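Local coordinates for protein acyl-CoA dehydrogenase (Slackia heliotrinireducens, PDB 4RM7) that has the three-domain fold of the acyl-CoA dehydrogenase family, with helical N- and C-terminal domains packed together and a beta-sheet middle domain beside them, in a four-chain assembly, at residues Val76-Ser81 with Asn297-Val302; Glu202-Ile205 with Pro211-Thr214; Ala251-Glu256 with Arg360-Ala365; Leu321-Val326 with Glu370-Ile375. All coordinates share one frame; numbering follows the deposited sequence.

Contact 1: Val76-Ser81 with Asn297-Val302; sequences VIEELS and NMRNLV
Glu78 and Arg299 carry this contact alone, through one carboxylate oxygen and the side-on edge of a guanidinium. Glu78 OE2 lies 2.9 Å from Arg299 NE and 2.9 Å from Arg299 NH2, so two nitrogens grip the same atom in a salt bridge. NE comes in on the syn lone pair of OE2 with an N-H...O angle of 152°, whereas NH2 meets that oxygen nearly along its C-O axis and with a more bent hydrogen bond. OE2 sits in the guanidinium plane, and the carboxylate is turned only 21° from it; the flat groups are therefore almost coplanar although the two chains cross at about a right angle. The bridge ties helix 70-84 of the N-terminal domain region to helix 282-311 of the C-terminal one, two helical parts of the acyl-CoA dehydrogenase fold. Their backbones stay well apart here, the nearest CA atoms, those of Glu78 and Arg299, being 9.5 Å from each other. Glu78 spans its share of the gap with an extended chain, while Arg299 bends at CG-CD (chi3 -75°), which swings NE and NH2 round to the glutamate. In the second shell, Gln258 OE1 accepts from Arg299 NH2 and gives this buried nitrogen another partner. One turn along from Glu78's neighbour Ile77, Ser81 OG donates to Ile77 O at 2.7 Å, the oxygen that also takes Ser81 N from the opposite face of its plane.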
loop_
_atom_site.group_PDB
_atom_site.type_symbol
_atom_site.label_atom_id
_atom_site.label_comp_id
_atom_site.label_asym_id
_atom_site.label_seq_id
_atom_site.Cartn_x
_atom_site.Cartn_y
_atom_site.Cartn_z
ATOM N N VAL A 76 2.370 3.332 31.203
ATOM C CA VAL A 76 2.805 4.661 31.640
ATOM C C VAL A 76 3.250 5.460 30.420
ATOM O O VAL A 76 2.745 6.558 30.173
ATOM C CB VAL A 76 3.936 4.594 32.697
ATOM C CG1 VAL A 76 4.608 5.928 32.861
ATOM C CG2 VAL A 76 3.395 4.151 34.040
ATOM N N ILE A 77 4.137 4.884 29.617
ATOM C CA ILE A 77 4.654 5.580 28.435
ATOM C C ILE A 77 3.598 5.860 27.375
ATOM O O ILE A 77 3.557 6.958 26.822
ATOM C CB ILE A 77 5.793 4.798 27.812
ATOM C CG1 ILE A 77 6.951 4.740 28.802
ATOM C CG2 ILE A 77 6.239 5.441 26.481
ATOM C CD1 ILE A 77 7.847 3.576 28.587
ATOM N N GLU A 78 2.723 4.893 27.105
ATOM C CA GLU A 78 1.661 5.120 26.121
ATOM C C GLU A 78 0.733 6.259 26.576
ATOM O O GLU A 78 0.357 7.109 25.778
ATOM C CB GLU A 78 0.854 3.841 25.868
ATOM C CG GLU A 78 -0.470 4.068 25.154
ATOM C CD GLU A 78 -1.394 2.836 25.133
ATOM O OE1 GLU A 78 -1.331 2.011 26.064
ATOM O OE2 GLU A 78 -2.202 2.696 24.181
ATOM N N GLU A 79 0.395 6.299 27.861
ATOM C CA GLU A 79 -0.529 7.315 28.339
ATOM C C GLU A 79 0.070 8.722 28.351
ATOM O O GLU A 79 -0.618 9.687 28.014
ATOM C CB GLU A 79 -1.043 6.962 29.739
ATOM C CG GLU A 79 -2.102 7.937 30.312
ATOM C CD GLU A 79 -3.388 8.105 29.454
ATOM O OE1 GLU A 79 -3.531 7.513 28.352
ATOM O OE2 GLU A 79 -4.281 8.851 29.901
ATOM N N LEU A 80 1.341 8.850 28.725
ATOM C CA LEU A 80 1.963 10.168 28.773
ATOM C C LEU A 80 2.154 10.696 27.353
ATOM O O LEU A 80 2.000 11.887 27.102
ATOM C CB LEU A 80 3.302 10.114 29.520
ATOM C CG LEU A 80 3.103 9.828 31.008
ATOM C CD1 LEU A 80 4.412 9.752 31.712
ATOM C CD2 LEU A 80 2.203 10.887 31.645
ATOM N N SER A 81 2.474 9.799 26.427
ATOM C CA SER A 81 2.647 10.165 25.025
ATOM C C SER A 81 1.319 10.548 24.420
ATOM O O SER A 81 1.263 11.389 23.520
ATOM C CB SER A 81 3.259 9.018 24.218
ATOM O OG SER A 81 4.471 8.578 24.800
ATOM N N ASN A 297 -4.086 -2.919 16.045
ATOM C CA ASN A 297 -2.962 -3.805 15.775
ATOM C C ASN A 297 -1.697 -3.401 16.561
ATOM O O ASN A 297 -1.075 -4.227 17.214
ATOM C CB ASN A 297 -2.680 -3.851 14.256
ATOM C CG ASN A 297 -3.731 -4.654 13.478
ATOM O OD1 ASN A 297 -4.476 -5.449 14.054
ATOM N ND2 ASN A 297 -3.771 -4.466 12.161
HETATM N N MSE A 298 -1.333 -2.125 16.500
HETATM C CA MSE A 298 -0.215 -1.599 17.270
HETATM C C MSE A 298 -0.289 -1.974 18.739
HETATM O O MSE A 298 0.698 -2.438 19.315
HETATM C CB MSE A 298 -0.157 -0.083 17.169
HETATM C CG MSE A 298 0.216 0.448 15.803
HETATM SE SE MSE A 298 0.294 2.399 15.904
HETATM C CE MSE A 298 -1.033 2.801 14.548
ATOM N N ARG A 299 -1.463 -1.767 19.332
ATOM C CA ARG A 299 -1.660 -1.953 20.766
ATOM C C ARG A 299 -1.538 -3.426 21.109
ATOM O O ARG A 299 -0.881 -3.799 22.074
ATOM C CB ARG A 299 -3.018 -1.392 21.203
ATOM C CG ARG A 299 -3.230 -1.364 22.706
ATOM C CD ARG A 299 -4.429 -0.490 23.113
ATOM N NE ARG A 299 -4.111 0.929 23.003
ATOM C CZ ARG A 299 -4.721 1.799 22.197
ATOM N NH1 ARG A 299 -5.709 1.402 21.393
ATOM N NH2 ARG A 299 -4.316 3.074 22.184
ATOM N N ASN A 300 -2.164 -4.259 20.293
ATOM C CA ASN A 300 -2.043 -5.687 20.425
ATOM C C ASN A 300 -0.580 -6.178 20.355
ATOM O O ASN A 300 -0.197 -7.066 21.100
ATOM C CB ASN A 300 -2.869 -6.364 19.342
ATOM C CG ASN A 300 -4.342 -6.437 19.693
ATOM O OD1 ASN A 300 -4.714 -6.385 20.872
ATOM N ND2 ASN A 300 -5.190 -6.591 18.674
ATOM N N LEU A 301 0.230 -5.599 19.474
ATOM C CA LEU A 301 1.603 -6.052 19.333
ATOM C C LEU A 301 2.430 -5.560 20.508
ATOM O O LEU A 301 3.200 -6.321 21.089
ATOM C CB LEU A 301 2.221 -5.580 18.024
ATOM C CG LEU A 301 1.667 -6.222 16.751
ATOM C CD1 LEU A 301 2.262 -5.545 15.513
ATOM C CD2 LEU A 301 1.950 -7.712 16.703
ATOM N N VAL A 302 2.239 -4.302 20.888
ATOM C CA VAL A 302 3.011 -3.732 21.987
ATOM C C VAL A 302 2.645 -4.412 23.316
ATOM O O VAL A 302 3.518 -4.949 24.007
ATOM C CB VAL A 302 2.804 -2.223 22.064
ATOM C CG1 VAL A 302 3.533 -1.645 23.261
ATOM C CG2 VAL A 302 3.327 -1.586 20.796
#

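Contact 2: Glu202-Ile205 with Pro211-Thr214; sequences EQKI and PFAT
One face of the Phe212 ring carries the ammonium of Lys204: NZ stands 3.4 Å above the ring plane, displaced toward the rim on the side of CD1 and CE1. Its distance to the ring centroid is 3.7 Å and its direction lies 21° off the ring normal, which qualifies the pair as a cation-pi interaction. The contact brackets the connection between the antiparallel strands 197-202 and 212-221, a long-looped hairpin in the beta-sheet middle domain. Lys204 crosses Phe212 at about a right angle; bends at chi2 and chi3 also bring CE against the ring, 3.6 Å from Phe212 CD1. The ammonium has a second partner in Gln207 O, within the connecting loop, and Tyr346 of the third subunit packs on the same lysine. Where the strands give way to the connecting loop, Glu202 N donates to Phe212 O over 3.2 Å, almost straight at the hydrogen although the nitrogen is tilted from the carbonyl plane. Beyond it, the Glu202 chain folds at CB-CG (chi2 -73°) and turns its carboxylate toward Thr214 on the partner strand. There Thr214 OG1 donates to Glu202 OE2 at 3.1 Å, arriving on the anti side and 22° out of the carboxylate plane.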
loop_
_atom_site.group_PDB
_atom_site.type_symbol
_atom_site.label_atom_id
_atom_site.label_comp_id
_atom_site.label_asym_id
_atom_site.label_seq_id
_atom_site.Cartn_x
_atom_site.Cartn_y
_atom_site.Cartn_z
ATOM N N GLU A 202 23.007 17.563 17.055
ATOM C CA GLU A 202 22.320 17.288 15.796
ATOM C C GLU A 202 20.849 17.670 15.904
ATOM O O GLU A 202 20.085 17.004 16.596
ATOM C CB GLU A 202 22.442 15.809 15.420
ATOM C CG GLU A 202 23.859 15.254 15.376
ATOM C CD GLU A 202 24.667 15.736 14.166
ATOM O OE1 GLU A 202 24.090 16.403 13.274
ATOM O OE2 GLU A 202 25.885 15.441 14.111
ATOM N N GLN A 203 20.438 18.736 15.234
ATOM C CA GLN A 203 19.025 19.122 15.282
ATOM C C GLN A 203 18.153 18.247 14.363
ATOM O O GLN A 203 18.305 18.264 13.147
ATOM C CB GLN A 203 18.859 20.604 14.926
ATOM C CG GLN A 203 19.691 21.052 13.731
ATOM C CD GLN A 203 19.208 22.369 13.145
ATOM O OE1 GLN A 203 18.376 23.058 13.740
ATOM N NE2 GLN A 203 19.723 22.721 11.967
ATOM N N LYS A 204 17.222 17.499 14.929
ATOM C CA LYS A 204 16.351 16.661 14.128
ATOM C C LYS A 204 15.050 17.370 13.825
ATOM O O LYS A 204 14.731 18.335 14.470
ATOM C CB LYS A 204 16.058 15.364 14.843
ATOM C CG LYS A 204 17.193 14.836 15.669
ATOM C CD LYS A 204 16.815 14.879 17.130
ATOM C CE LYS A 204 16.098 13.627 17.562
ATOM N NZ LYS A 204 15.963 13.637 19.035
ATOM N N ILE A 205 14.306 16.892 12.838
ATOM C CA ILE A 205 13.073 17.563 12.422
ATOM C C ILE A 205 11.934 17.276 13.410
ATOM O O ILE A 205 10.905 17.952 13.398
ATOM C CB ILE A 205 12.626 17.146 10.987
ATOM C CG1 ILE A 205 12.146 15.688 10.980
ATOM C CG2 ILE A 205 13.743 17.374 9.981
ATOM C CD1 ILE A 205 11.677 15.185 9.646
ATOM N N PRO A 211 17.059 15.895 22.582
ATOM C CA PRO A 211 18.189 16.353 21.772
ATOM C C PRO A 211 19.348 15.396 21.821
ATOM O O PRO A 211 19.762 15.022 22.900
ATOM C CB PRO A 211 18.607 17.635 22.474
ATOM C CG PRO A 211 18.204 17.427 23.872
ATOM C CD PRO A 211 16.894 16.716 23.785
ATOM N N PHE A 212 19.871 15.037 20.658
ATOM C CA PHE A 212 20.967 14.099 20.499
ATOM C C PHE A 212 22.258 14.790 20.074
ATOM O O PHE A 212 22.226 15.907 19.629
ATOM C CB PHE A 212 20.624 13.111 19.394
ATOM C CG PHE A 212 19.540 12.151 19.739
ATOM C CD1 PHE A 212 18.780 11.574 18.744
ATOM C CD2 PHE A 212 19.285 11.803 21.051
ATOM C CE1 PHE A 212 17.768 10.680 19.058
ATOM C CE2 PHE A 212 18.287 10.904 21.373
ATOM C CZ PHE A 212 17.524 10.348 20.375
ATOM N N ALA A 213 23.390 14.104 20.180
ATOM C CA ALA A 213 24.651 14.637 19.681
ATOM C C ALA A 213 25.524 13.517 19.176
ATOM O O ALA A 213 25.375 12.370 19.595
ATOM C CB ALA A 213 25.389 15.409 20.768
ATOM N N THR A 214 26.424 13.866 18.261
ATOM C CA THR A 214 27.564 13.026 17.932
ATOM C C THR A 214 28.680 13.394 18.898
ATOM O O THR A 214 28.966 14.577 19.105
ATOM C CB THR A 214 28.035 13.221 16.472
ATOM O OG1 THR A 214 26.969 12.908 15.567
ATOM C CG2 THR A 214 29.221 12.332 16.165
#

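Contact 3: Ala251-Glu256 with Arg360-Ala365; sequences AAALGE and RGYQFA
Ala253 and Tyr362 bring the two backbones to their nearest, 6.9 Å between CA atoms, where helix 234-270 passes Tyr362, in the segment that continues helix 351-362. That spacing suits a pairing of small with large: two alanines present methyl groups and a tyrosine spans the interval. With CG beside its backbone N and opposite the carbonyl carbon (chi1 -68°), Tyr362 lays its ring along the helix surface from Ala253 to Glu256. Ala253 CB meets the ring near its root, 3.4 Å from Tyr362 CD2. Ala252 CB lies farther out, 3.9 Å from Tyr362 CZ, and also touches the hydroxyl. Both methyls approach the ring obliquely.

The polar part of the contact sits at the far end of the ring. Tyr362 OH donates to Glu256 OE1 over 2.7 Å and meets that oxygen nearly along its C-O axis. OE1 lies at the ring edge, near its plane, while the carboxylate plane is turned 82° from the ring and the two side chains cross at about a right angle. The glutamate chain is extended beyond CG, which carries OE1 to the hydroxyl. Both residues are buried, so the bond pairs two polar atoms in the interior. Cys87 packs on both residues, and the other Glu256 oxygen, OE2, lies near Asp358 OD2, a close approach of like charges. Pro327 of helix 316-341 packs on Tyr362 as well. The whole is interior helix packing of the C-terminal helical domain of the acyl-CoA dehydrogenase fold, fastened by a buried tyrosine-carboxylate hydrogen bond.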
loop_
_atom_site.group_PDB
_atom_site.type_symbol
_atom_site.label_atom_id
_atom_site.label_comp_id
_atom_site.label_asym_id
_atom_site.label_seq_id
_atom_site.Cartn_x
_atom_site.Cartn_y
_atom_site.Cartn_z
ATOM N N ALA A 251 5.612 1.781 22.338
ATOM C CA ALA A 251 4.591 2.321 23.224
ATOM C C ALA A 251 4.452 3.849 23.050
ATOM O O ALA A 251 3.342 4.388 23.072
ATOM C CB ALA A 251 4.911 1.966 24.673
ATOM N N ALA A 252 5.575 4.542 22.864
ATOM C CA ALA A 252 5.531 5.974 22.609
ATOM C C ALA A 252 4.862 6.258 21.274
ATOM O O ALA A 252 4.072 7.196 21.161
ATOM C CB ALA A 252 6.953 6.597 22.644
ATOM N N ALA A 253 5.178 5.455 20.261
ATOM C CA ALA A 253 4.605 5.668 18.938
ATOM C C ALA A 253 3.080 5.490 18.979
ATOM O O ALA A 253 2.318 6.270 18.393
ATOM C CB ALA A 253 5.225 4.728 17.956
ATOM N N LEU A 254 2.650 4.464 19.701
ATOM C CA LEU A 254 1.243 4.146 19.845
ATOM C C LEU A 254 0.503 5.296 20.538
ATOM O O LEU A 254 -0.565 5.742 20.112
ATOM C CB LEU A 254 1.101 2.857 20.637
ATOM C CG LEU A 254 -0.283 2.478 21.144
ATOM C CD1 LEU A 254 -1.251 2.277 19.971
ATOM C CD2 LEU A 254 -0.179 1.233 22.030
ATOM N N GLY A 255 1.091 5.768 21.619
ATOM C CA GLY A 255 0.519 6.854 22.372
ATOM C C GLY A 255 0.367 8.094 21.523
ATOM O O GLY A 255 -0.702 8.704 21.504
ATOM N N GLU A 256 1.427 8.487 20.826
ATOM C CA GLU A 256 1.358 9.710 20.042
ATOM C C GLU A 256 0.339 9.543 18.914
ATOM O O GLU A 256 -0.457 10.448 18.650
ATOM C CB GLU A 256 2.725 10.081 19.480
ATOM C CG GLU A 256 3.748 10.422 20.531
ATOM C CD GLU A 256 4.916 11.206 19.953
ATOM O OE1 GLU A 256 6.054 10.687 19.942
ATOM O OE2 GLU A 256 4.697 12.353 19.515
ATOM N N ARG A 360 7.692 9.455 12.401
ATOM C CA ARG A 360 8.632 9.150 11.328
ATOM C C ARG A 360 9.994 8.820 11.899
ATOM O O ARG A 360 10.689 7.969 11.370
ATOM C CB ARG A 360 8.759 10.320 10.350
ATOM C CG ARG A 360 9.668 10.029 9.159
ATOM C CD ARG A 360 9.009 9.028 8.222
ATOM N NE ARG A 360 9.891 8.504 7.163
ATOM C CZ ARG A 360 10.924 7.688 7.371
ATOM N NH1 ARG A 360 11.249 7.319 8.608
ATOM N NH2 ARG A 360 11.653 7.264 6.344
ATOM N N GLY A 361 10.361 9.498 12.982
ATOM C CA GLY A 361 11.633 9.278 13.657
ATOM C C GLY A 361 11.730 7.919 14.344
ATOM O O GLY A 361 12.785 7.297 14.402
ATOM N N TYR A 362 10.614 7.437 14.855
ATOM C CA TYR A 362 10.576 6.108 15.424
ATOM C C TYR A 362 10.964 5.002 14.421
ATOM O O TYR A 362 11.376 3.921 14.812
ATOM C CB TYR A 362 9.187 5.862 16.002
ATOM C CG TYR A 362 8.891 6.719 17.215
ATOM C CD1 TYR A 362 9.905 7.084 18.100
ATOM C CD2 TYR A 362 7.608 7.175 17.471
ATOM C CE1 TYR A 362 9.637 7.861 19.212
ATOM C CE2 TYR A 362 7.330 7.948 18.584
ATOM C CZ TYR A 362 8.343 8.284 19.452
ATOM O OH TYR A 362 8.058 9.054 20.552
ATOM N N GLN A 363 10.864 5.275 13.129
ATOM C CA GLN A 363 11.277 4.291 12.137
ATOM C C GLN A 363 12.793 4.121 12.075
ATOM O O GLN A 363 13.259 3.166 11.466
ATOM C CB GLN A 363 10.742 4.661 10.768
ATOM C CG GLN A 363 9.231 4.520 10.653
ATOM C CD GLN A 363 8.742 4.756 9.228
ATOM O OE1 GLN A 363 7.943 5.653 8.977
ATOM N NE2 GLN A 363 9.226 3.948 8.293
ATOM N N PHE A 364 13.544 5.041 12.697
ATOM C CA PHE A 364 15.017 4.935 12.827
ATOM C C PHE A 364 15.495 4.520 14.208
ATOM O O PHE A 364 16.575 3.951 14.356
ATOM C CB PHE A 364 15.714 6.256 12.514
ATOM C CG PHE A 364 15.457 6.752 11.149
ATOM C CD1 PHE A 364 16.070 6.162 10.067
ATOM C CD2 PHE A 364 14.607 7.815 10.938
ATOM C CE1 PHE A 364 15.839 6.630 8.799
ATOM C CE2 PHE A 364 14.375 8.280 9.672
ATOM C CZ PHE A 364 14.986 7.691 8.604
ATOM N N ALA A 365 14.710 4.843 15.220
ATOM C CA ALA A 365 15.130 4.624 16.595
ATOM C C ALA A 365 15.121 3.147 16.920
ATOM O O ALA A 365 14.197 2.432 16.536
ATOM C CB ALA A 365 14.215 5.372 17.561
#

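Contact 4: Leu321-Val326 with Glu370-Ile375; sequences LMKYYV and EVMVVI
Lys323 and Tyr324 face Met372 and Val373 across an antiparallel helix pair of the C-terminal helical domain. The axes of the short segments 321-326 and 370-375 come within 8.9 Å, with 151° between their N-to-C directions. Tyr324 and Met372 mark the nearest backbone approach, 5.9 Å between CA atoms.

The apolar contacts are centred on Met372, a selenomethionine. Its selenium lies 3.7 Å from Lys323 CB and 3.8 Å from Lys323 CG, so the lysine is used here through the base of its chain. Met372 has CG beside its backbone N (chi1 -62°) and its chain bends at chi2 and chi3, which folds the selenium alongside the lysine methylenes; the two chains run obliquely to each other. Closer to the backbones, Tyr324 CB and Met372 CB stand 4.1 Å apart.

The aromatic contribution comes from Tyr324. Met372 CB lies at the edge of its ring, near the plane, while Val373 CG2 reaches Tyr324 CE1 obliquely at 3.5 Å. The Tyr324 and Val373 side chains lie side by side and point the same way, toward the second subunit, where Met286 of that subunit packs on the tyrosine and Thr289 of that subunit on the valine.

The polar groups of this face are satisfied outside the pair. Lys323 NZ turns away from Met372 and donates to the carbonyls of Tyr362, Ala365 and Gly367, binding its helix to the connection between helix 351-362 and helix 369-386. At the far end of the tyrosine ring, Tyr324 OH is hydrogen-bonded to Glu290 OE1 of the second subunit.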
loop_
_atom_site.group_PDB
_atom_site.type_symbol
_atom_site.label_atom_id
_atom_site.label_comp_id
_atom_site.label_asym_id
_atom_site.label_seq_id
_atom_site.Cartn_x
_atom_site.Cartn_y
_atom_site.Cartn_z
ATOM N N LEU A 321 8.700 -8.224 15.320
ATOM C CA LEU A 321 7.506 -8.016 14.494
ATOM C C LEU A 321 6.813 -6.715 14.901
ATOM O O LEU A 321 6.427 -5.925 14.062
ATOM C CB LEU A 321 6.538 -9.204 14.604
ATOM C CG LEU A 321 7.035 -10.536 14.028
ATOM C CD1 LEU A 321 5.980 -11.617 14.198
ATOM C CD2 LEU A 321 7.430 -10.390 12.558
HETATM N N MSE A 322 6.682 -6.509 16.204
HETATM C CA MSE A 322 6.227 -5.255 16.778
HETATM C C MSE A 322 7.007 -4.049 16.236
HETATM O O MSE A 322 6.421 -3.101 15.749
HETATM C CB MSE A 322 6.354 -5.321 18.307
HETATM C CG MSE A 322 5.998 -4.044 19.014
HETATM SE SE MSE A 322 6.861 -3.959 20.743
HETATM C CE MSE A 322 8.671 -3.576 20.089
ATOM N N LYS A 323 8.330 -4.086 16.305
ATOM C CA LYS A 323 9.116 -2.934 15.865
ATOM C C LYS A 323 9.001 -2.716 14.362
ATOM O O LYS A 323 9.136 -1.601 13.879
ATOM C CB LYS A 323 10.590 -3.099 16.262
ATOM C CG LYS A 323 11.439 -1.859 16.015
ATOM C CD LYS A 323 10.778 -0.631 16.637
ATOM C CE LYS A 323 11.714 0.573 16.679
ATOM N NZ LYS A 323 12.212 0.962 15.336
ATOM N N TYR A 324 8.762 -3.787 13.617
ATOM C CA TYR A 324 8.649 -3.675 12.166
ATOM C C TYR A 324 7.371 -2.941 11.797
ATOM O O TYR A 324 7.334 -2.153 10.858
ATOM C CB TYR A 324 8.668 -5.070 11.508
ATOM C CG TYR A 324 8.588 -5.058 9.991
ATOM C CD1 TYR A 324 9.710 -4.815 9.220
ATOM C CD2 TYR A 324 7.389 -5.306 9.334
ATOM C CE1 TYR A 324 9.647 -4.811 7.832
ATOM C CE2 TYR A 324 7.308 -5.308 7.929
ATOM C CZ TYR A 324 8.440 -5.058 7.192
ATOM O OH TYR A 324 8.368 -5.042 5.811
ATOM N N TYR A 325 6.319 -3.194 12.558
ATOM C CA TYR A 325 5.016 -2.750 12.153
ATOM C C TYR A 325 4.653 -1.363 12.691
ATOM O O TYR A 325 4.100 -0.541 11.969
ATOM C CB TYR A 325 3.956 -3.776 12.598
ATOM C CG TYR A 325 2.539 -3.322 12.295
ATOM C CD1 TYR A 325 1.984 -3.483 11.017
ATOM C CD2 TYR A 325 1.768 -2.715 13.270
ATOM C CE1 TYR A 325 0.682 -3.055 10.731
ATOM C CE2 TYR A 325 0.451 -2.295 12.998
ATOM C CZ TYR A 325 -0.080 -2.463 11.727
ATOM O OH TYR A 325 -1.373 -2.054 11.471
ATOM N N VAL A 326 4.969 -1.110 13.951
ATOM C CA VAL A 326 4.303 -0.039 14.682
ATOM C C VAL A 326 4.722 1.383 14.303
ATOM O O VAL A 326 3.850 2.210 14.082
ATOM C CB VAL A 326 4.462 -0.231 16.221
ATOM C CG1 VAL A 326 3.920 0.996 16.995
ATOM C CG2 VAL A 326 3.696 -1.482 16.643
ATOM N N GLU A 370 14.462 -2.401 8.257
ATOM C CA GLU A 370 15.353 -3.263 7.506
ATOM C C GLU A 370 16.167 -4.174 8.428
ATOM O O GLU A 370 16.453 -5.323 8.093
ATOM C CB GLU A 370 16.284 -2.403 6.632
ATOM C CG GLU A 370 15.565 -1.627 5.485
ATOM C CD GLU A 370 14.647 -0.467 5.951
ATOM O OE1 GLU A 370 14.927 0.181 6.989
ATOM O OE2 GLU A 370 13.636 -0.200 5.259
ATOM N N VAL A 371 16.529 -3.661 9.595
ATOM C CA VAL A 371 17.221 -4.463 10.593
ATOM C C VAL A 371 16.263 -5.496 11.239
ATOM O O VAL A 371 16.662 -6.616 11.553
ATOM C CB VAL A 371 17.886 -3.538 11.671
ATOM C CG1 VAL A 371 18.277 -4.291 12.909
ATOM C CG2 VAL A 371 19.107 -2.868 11.090
HETATM N N MSE A 372 14.995 -5.138 11.414
HETATM C CA MSE A 372 14.020 -6.083 11.955
HETATM C C MSE A 372 13.792 -7.261 11.002
HETATM O O MSE A 372 13.665 -8.398 11.447
HETATM C CB MSE A 372 12.694 -5.386 12.263
HETATM C CG MSE A 372 12.786 -4.289 13.324
HETATM SE SE MSE A 372 13.643 -4.841 15.025
HETATM C CE MSE A 372 15.283 -3.831 14.850
ATOM N N VAL A 373 13.765 -7.003 9.698
ATOM C CA VAL A 373 13.674 -8.088 8.716
ATOM C C VAL A 373 14.821 -9.085 8.853
ATOM O O VAL A 373 14.615 -10.282 8.816
ATOM C CB VAL A 373 13.659 -7.546 7.287
ATOM C CG1 VAL A 373 13.979 -8.647 6.298
ATOM C CG2 VAL A 373 12.308 -6.920 6.977
ATOM N N VAL A 374 16.031 -8.579 9.038
ATOM C CA VAL A 374 17.215 -9.422 9.148
ATOM C C VAL A 374 17.184 -10.256 10.442
ATOM O O VAL A 374 17.594 -11.402 10.465
ATOM C CB VAL A 374 18.510 -8.543 9.065
ATOM C CG1 VAL A 374 19.723 -9.307 9.477
ATOM C CG2 VAL A 374 18.694 -8.027 7.652
ATOM N N ILE A 375 16.674 -9.672 11.513
ATOM C CA ILE A 375 16.510 -10.352 12.790
ATOM C C ILE A 375 15.374 -11.388 12.766
ATOM O O ILE A 375 15.481 -12.463 13.346
ATOM C CB ILE A 375 16.216 -9.314 13.902
ATOM C CG1 ILE A 375 17.448 -8.452 14.171
ATOM C CG2 ILE A 375 15.685 -9.972 15.191
ATOM C CD1 ILE A 375 17.111 -7.245 15.035
#

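In the fold
Contacts 1, 3 and 4 form a connected helical interior, with contact 3 between the others: its centre is about 10 Å from that of contact 1 and about 13 Å from that of contact 4. Leu254 of contact 3 packs on contact 1, its CD2 lying 3.7 Å from Arg299 CA. Besides the lysine bonds, contacts 3 and 4 meet at Ala253 CB and Val326 CG1, 4.1 Å apart. Contacts 1 and 4 also touch directly, with Leu301 CD1 3.6 Å from Tyr325 CD2, and both reach the second subunit. Contact 2 stands apart in the beta-sheet region, about 16 Å from contact 3 between centres and without touching it, yet both border the third subunit.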